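DUF1805 domain-containing protein (Thermoplasma acidophilum, PDB 1QW2) is of unknown function, a small mixed alpha/beta protein of the DUF1805 family that is found as an assembly of four chains. Local coordinates at residues L68-S80 with V86-I98. Numbering follows the deposited sequence.
Sequences LDDMLSAKVVEAS and VGINPGDVLRNVI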
loop_
_atom_site.group_PDB
_atom_site.type_symbol
_atom_site.label_atom_id
_atom_site.label_comp_id
_atom_site.label_asym_id
_atom_site.label_seq_id
_atom_site.Cartn_x
_atom_site.Cartn_y
_atom_site.Cartn_z
ATOM N N LEU A 68 -2.394 14.029 -7.777
ATOM C CA LEU A 68 -1.965 13.500 -9.065
ATOM C C LEU A 68 -2.204 14.555 -10.141
ATOM O O LEU A 68 -1.354 14.783 -11.001
ATOM C CB LEU A 68 -2.753 12.235 -9.403
ATOM C CG LEU A 68 -2.613 11.707 -10.833
ATOM C CD1 LEU A 68 -1.162 11.350 -11.120
ATOM C CD2 LEU A 68 -3.510 10.496 -11.011
ATOM N N ASP A 69 -3.368 15.195 -10.086
ATOM C CA ASP A 69 -3.711 16.233 -11.050
ATOM C C ASP A 69 -2.694 17.369 -11.020
ATOM O O ASP A 69 -2.284 17.868 -12.069
ATOM C CB ASP A 69 -5.111 16.786 -10.765
ATOM C CG ASP A 69 -6.212 15.837 -11.194
ATOM O OD1 ASP A 69 -7.394 16.135 -10.919
ATOM O OD2 ASP A 69 -5.902 14.796 -11.810
ATOM N N ASP A 70 -2.292 17.777 -9.819
ATOM C CA ASP A 70 -1.311 18.850 -9.678
ATOM C C ASP A 70 0.003 18.457 -10.344
ATOM O O ASP A 70 0.623 19.263 -11.040
ATOM C CB ASP A 70 -1.041 19.162 -8.202
ATOM C CG ASP A 70 -2.213 19.840 -7.522
ATOM O OD1 ASP A 70 -2.818 20.742 -8.134
ATOM O OD2 ASP A 70 -2.515 19.480 -6.366
HETATM N N MSE A 71 0.425 17.216 -10.129
HETATM C CA MSE A 71 1.672 16.733 -10.711
HETATM C C MSE A 71 1.662 16.750 -12.232
HETATM O O MSE A 71 2.607 17.222 -12.859
HETATM C CB MSE A 71 1.977 15.309 -10.243
HETATM C CG MSE A 71 2.456 15.206 -8.815
HETATM SE SE MSE A 71 3.172 13.443 -8.477
HETATM C CE MSE A 71 4.905 13.667 -9.254
ATOM N N LEU A 72 0.593 16.226 -12.823
ATOM C CA LEU A 72 0.486 16.173 -14.276
ATOM C C LEU A 72 0.465 17.555 -14.922
ATOM O O LEU A 72 0.918 17.722 -16.056
ATOM C CB LEU A 72 -0.768 15.392 -14.675
ATOM C CG LEU A 72 -0.755 13.911 -14.286
ATOM C CD1 LEU A 72 -2.100 13.282 -14.620
ATOM C CD2 LEU A 72 0.372 13.197 -15.020
ATOM N N SER A 73 -0.052 18.541 -14.198
ATOM C CA SER A 73 -0.130 19.905 -14.712
ATOM C C SER A 73 1.065 20.751 -14.287
ATOM O O SER A 73 1.206 21.895 -14.719
ATOM C CB SER A 73 -1.421 20.577 -14.236
ATOM O OG SER A 73 -2.561 19.875 -14.699
ATOM N N ALA A 74 1.931 20.185 -13.454
ATOM C CA ALA A 74 3.103 20.907 -12.973
ATOM C C ALA A 74 4.244 20.904 -13.979
ATOM O O ALA A 74 4.367 19.995 -14.800
ATOM C CB ALA A 74 3.579 20.309 -11.655
ATOM N N LYS A 75 5.079 21.935 -13.911
ATOM C CA LYS A 75 6.219 22.031 -14.808
ATOM C C LYS A 75 7.446 21.419 -14.148
ATOM O O LYS A 75 7.672 21.586 -12.947
ATOM C CB LYS A 75 6.496 23.493 -15.166
ATOM C CG LYS A 75 5.342 24.176 -15.875
ATOM C CD LYS A 75 5.698 25.602 -16.251
ATOM C CE LYS A 75 4.512 26.310 -16.889
ATOM N NZ LYS A 75 4.023 25.589 -18.099
ATOM N N VAL A 76 8.221 20.689 -14.942
ATOM C CA VAL A 76 9.439 20.056 -14.466
ATOM C C VAL A 76 10.377 21.144 -13.967
ATOM O O VAL A 76 10.674 22.084 -14.702
ATOM C CB VAL A 76 10.131 19.284 -15.607
ATOM C CG1 VAL A 76 11.515 18.819 -15.170
ATOM C CG2 VAL A 76 9.275 18.100 -16.020
ATOM N N VAL A 77 10.830 21.032 -12.721
ATOM C CA VAL A 77 11.750 22.022 -12.164
ATOM C C VAL A 77 13.188 21.565 -12.377
ATOM O O VAL A 77 14.084 22.369 -12.657
ATOM C CB VAL A 77 11.488 22.236 -10.658
ATOM C CG1 VAL A 77 12.490 23.229 -10.086
ATOM C CG2 VAL A 77 10.064 22.743 -10.457
ATOM N N GLU A 78 13.398 20.260 -12.250
ATOM C CA GLU A 78 14.704 19.656 -12.454
ATOM C C GLU A 78 14.521 18.351 -13.216
ATOM O O GLU A 78 13.575 17.609 -12.970
ATOM C CB GLU A 78 15.385 19.356 -11.122
ATOM C CG GLU A 78 15.955 20.556 -10.410
ATOM C CD GLU A 78 16.692 20.155 -9.154
ATOM O OE1 GLU A 78 16.032 19.969 -8.112
ATOM O OE2 GLU A 78 17.930 20.003 -9.217
ATOM N N ALA A 79 15.427 18.087 -14.147
ATOM C CA ALA A 79 15.390 16.864 -14.936
ATOM C C ALA A 79 16.749 16.193 -14.801
ATOM O O ALA A 79 17.784 16.859 -14.877
ATOM C CB ALA A 79 15.113 17.188 -16.404
ATOM N N SER A 80 16.758 14.880 -14.597
ATOM C CA SER A 80 18.027 14.173 -14.456
ATOM C C SER A 80 18.759 14.172 -15.786
ATOM O O SER A 80 18.178 14.464 -16.833
ATOM C CB SER A 80 17.802 12.730 -14.005
ATOM O OG SER A 80 17.236 11.956 -15.046
ATOM N N VAL A 86 16.724 12.048 -23.164
ATOM C CA VAL A 86 15.565 11.628 -23.946
ATOM C C VAL A 86 14.642 12.796 -24.284
ATOM O O VAL A 86 13.496 12.597 -24.695
ATOM C CB VAL A 86 14.762 10.506 -23.242
ATOM C CG1 VAL A 86 15.612 9.249 -23.144
ATOM C CG2 VAL A 86 14.312 10.956 -21.870
ATOM N N GLY A 87 15.145 14.015 -24.101
ATOM C CA GLY A 87 14.375 15.198 -24.451
ATOM C C GLY A 87 13.614 15.949 -23.379
ATOM O O GLY A 87 12.984 16.962 -23.680
ATOM N N ILE A 88 13.663 15.477 -22.138
ATOM C CA ILE A 88 12.951 16.148 -21.054
ATOM C C ILE A 88 13.798 17.271 -20.468
ATOM O O ILE A 88 14.957 17.068 -20.110
ATOM C CB ILE A 88 12.594 15.165 -19.920
ATOM C CG1 ILE A 88 11.747 14.017 -20.475
ATOM C CG2 ILE A 88 11.828 15.897 -18.821
ATOM C CD1 ILE A 88 11.447 12.937 -19.462
ATOM N N ASN A 89 13.214 18.458 -20.372
ATOM C CA ASN A 89 13.931 19.599 -19.825
ATOM C C ASN A 89 13.097 20.406 -18.849
ATOM O O ASN A 89 11.866 20.336 -18.852
ATOM C CB ASN A 89 14.412 20.532 -20.942
ATOM C CG ASN A 89 15.522 19.923 -21.777
ATOM O OD1 ASN A 89 15.274 19.348 -22.833
ATOM N ND2 ASN A 89 16.753 20.038 -21.297
ATOM N N PRO A 90 13.768 21.179 -17.985
ATOM C CA PRO A 90 13.078 22.013 -17.005
ATOM C C PRO A 90 12.123 22.909 -17.789
ATOM O O PRO A 90 12.496 23.455 -18.831
ATOM C CB PRO A 90 14.214 22.810 -16.374
ATOM C CG PRO A 90 15.372 21.869 -16.458
ATOM C CD PRO A 90 15.232 21.284 -17.837
ATOM N N GLY A 91 10.896 23.045 -17.303
ATOM C CA GLY A 91 9.927 23.872 -17.995
ATOM C C GLY A 91 8.825 23.057 -18.640
ATOM O O GLY A 91 7.703 23.539 -18.793
ATOM N N ASP A 92 9.137 21.824 -19.025
ATOM C CA ASP A 92 8.140 20.958 -19.648
ATOM C C ASP A 92 7.018 20.623 -18.673
ATOM O O ASP A 92 7.255 20.438 -17.479
ATOM C CB ASP A 92 8.768 19.638 -20.119
ATOM C CG ASP A 92 9.668 19.809 -21.323
ATOM O OD1 ASP A 92 9.485 20.791 -22.071
ATOM O OD2 ASP A 92 10.547 18.945 -21.532
ATOM N N VAL A 93 5.792 20.551 -19.181
ATOM C CA VAL A 93 4.653 20.188 -18.345
ATOM C C VAL A 93 4.705 18.663 -18.269
ATOM O O VAL A 93 4.791 17.991 -19.295
ATOM C CB VAL A 93 3.319 20.631 -18.978
ATOM C CG1 VAL A 93 2.154 20.204 -18.089
ATOM C CG2 VAL A 93 3.319 22.140 -19.178
ATOM N N LEU A 94 4.662 18.119 -17.057
ATOM C CA LEU A 94 4.759 16.673 -16.878
ATOM C C LEU A 94 3.869 15.846 -17.805
ATOM O O LEU A 94 4.325 14.872 -18.401
ATOM C CB LEU A 94 4.476 16.298 -15.418
ATOM C CG LEU A 94 4.666 14.821 -15.064
ATOM C CD1 LEU A 94 6.087 14.391 -15.396
ATOM C CD2 LEU A 94 4.377 14.601 -13.585
ATOM N N ARG A 95 2.604 16.229 -17.930
ATOM C CA ARG A 95 1.677 15.493 -18.788
ATOM C C ARG A 95 2.206 15.350 -20.214
ATOM O O ARG A 95 1.958 14.345 -20.883
ATOM C CB ARG A 95 0.319 16.201 -18.818
ATOM C CG ARG A 95 -0.771 15.438 -19.558
ATOM C CD ARG A 95 -1.159 14.162 -18.821
ATOM N NE ARG A 95 -2.192 13.411 -19.528
ATOM C CZ ARG A 95 -2.018 12.829 -20.712
ATOM N NH1 ARG A 95 -0.846 12.907 -21.328
ATOM N NH2 ARG A 95 -3.018 12.170 -21.282
ATOM N N ASN A 96 2.949 16.356 -20.667
ATOM C CA ASN A 96 3.496 16.364 -22.019
ATOM C C ASN A 96 4.732 15.489 -22.226
ATOM O O ASN A 96 5.141 15.251 -23.364
ATOM C CB ASN A 96 3.822 17.801 -22.437
ATOM C CG ASN A 96 2.583 18.675 -22.558
ATOM O OD1 ASN A 96 2.683 19.891 -22.726
ATOM N ND2 ASN A 96 1.409 18.057 -22.480
ATOM N N VAL A 97 5.330 15.006 -21.140
ATOM C CA VAL A 97 6.519 14.172 -21.268
ATOM C C VAL A 97 6.466 12.882 -20.457
ATOM O O VAL A 97 7.424 12.112 -20.456
ATOM C CB VAL A 97 7.793 14.944 -20.853
ATOM C CG1 VAL A 97 7.950 16.191 -21.720
ATOM C CG2 VAL A 97 7.724 15.315 -19.378
ATOM N N ILE A 98 5.347 12.642 -19.781
ATOM C CA ILE A 98 5.198 11.446 -18.955
ATOM C C ILE A 98 5.388 10.162 -19.761
ATOM O O ILE A 98 5.825 9.141 -19.230
ATOM C CB ILE A 98 3.808 11.418 -18.276
ATOM C CG1 ILE A 98 3.790 10.370 -17.165
ATOM C CG2 ILE A 98 2.730 11.112 -19.303
ATOM C CD1 ILE A 98 4.707 10.693 -16.014
#
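Leu72 to Val76 and Gly91 to Arg95 run antiparallel, pairing as a single beta bridge at Lys75 and Val93, with four backbone hydrogen bonds along the seam. Leu94 N gives a nearly straight bond to Ala74 O (2.9 Å), and Val76 N meets Asp92 O at 2.7 Å, 171° at the hydrogen. At one end Arg95 N reaches a lone pair of Leu72 O, in helix 68-73; at the other, Gly91 N bonds Val76 O at 2.8 Å. Gly91 suits the third place of the type II turn from Asn89 to Asp92, where phi is positive, and Pro90 suits the second, its ring CB lying 3.7 Å from Val77 O. Asp92 ties the turn off through OD2, which takes Asn89 N from above the carboxylate plane. The apolar side chains divide into two patches. Leu94, with CG anti to its backbone N (chi1 -175°), packs CD2 against the backbone of Met71, 3.2 Å from Met71 O and 4.2 Å from Met71 CB, and close to Leu72 CD2; Met71, a selenomethionine, and Leu72 extend this layer onto strand 32-36. Beyond the bridge, the branched Val76 brings CG2 within 3.4 Å of Asp92 O and against Ile88 CG2, while the small Ala79 lets its CB sit 3.7 Å from Ile88 O, a carbonyl buried by this contact, with no hydrogen-bond partner in the model. On the exposed side, the long Lys75 bends at its last torsion and lays its chain past Gly91 O, NZ ending beside Val93 CG2. Arg95 instead bonds through NH2 to Asn1 O of the second subunit. Val77 and Glu78 both face Arg61 in a classic beta bulge. The contact is an isolated antiparallel bridge joining the connection from helix 68-73 to strand 78-79, outermost in the sheet within this chain, to a beta turn and the weakly bonded helical turn at about 94-97.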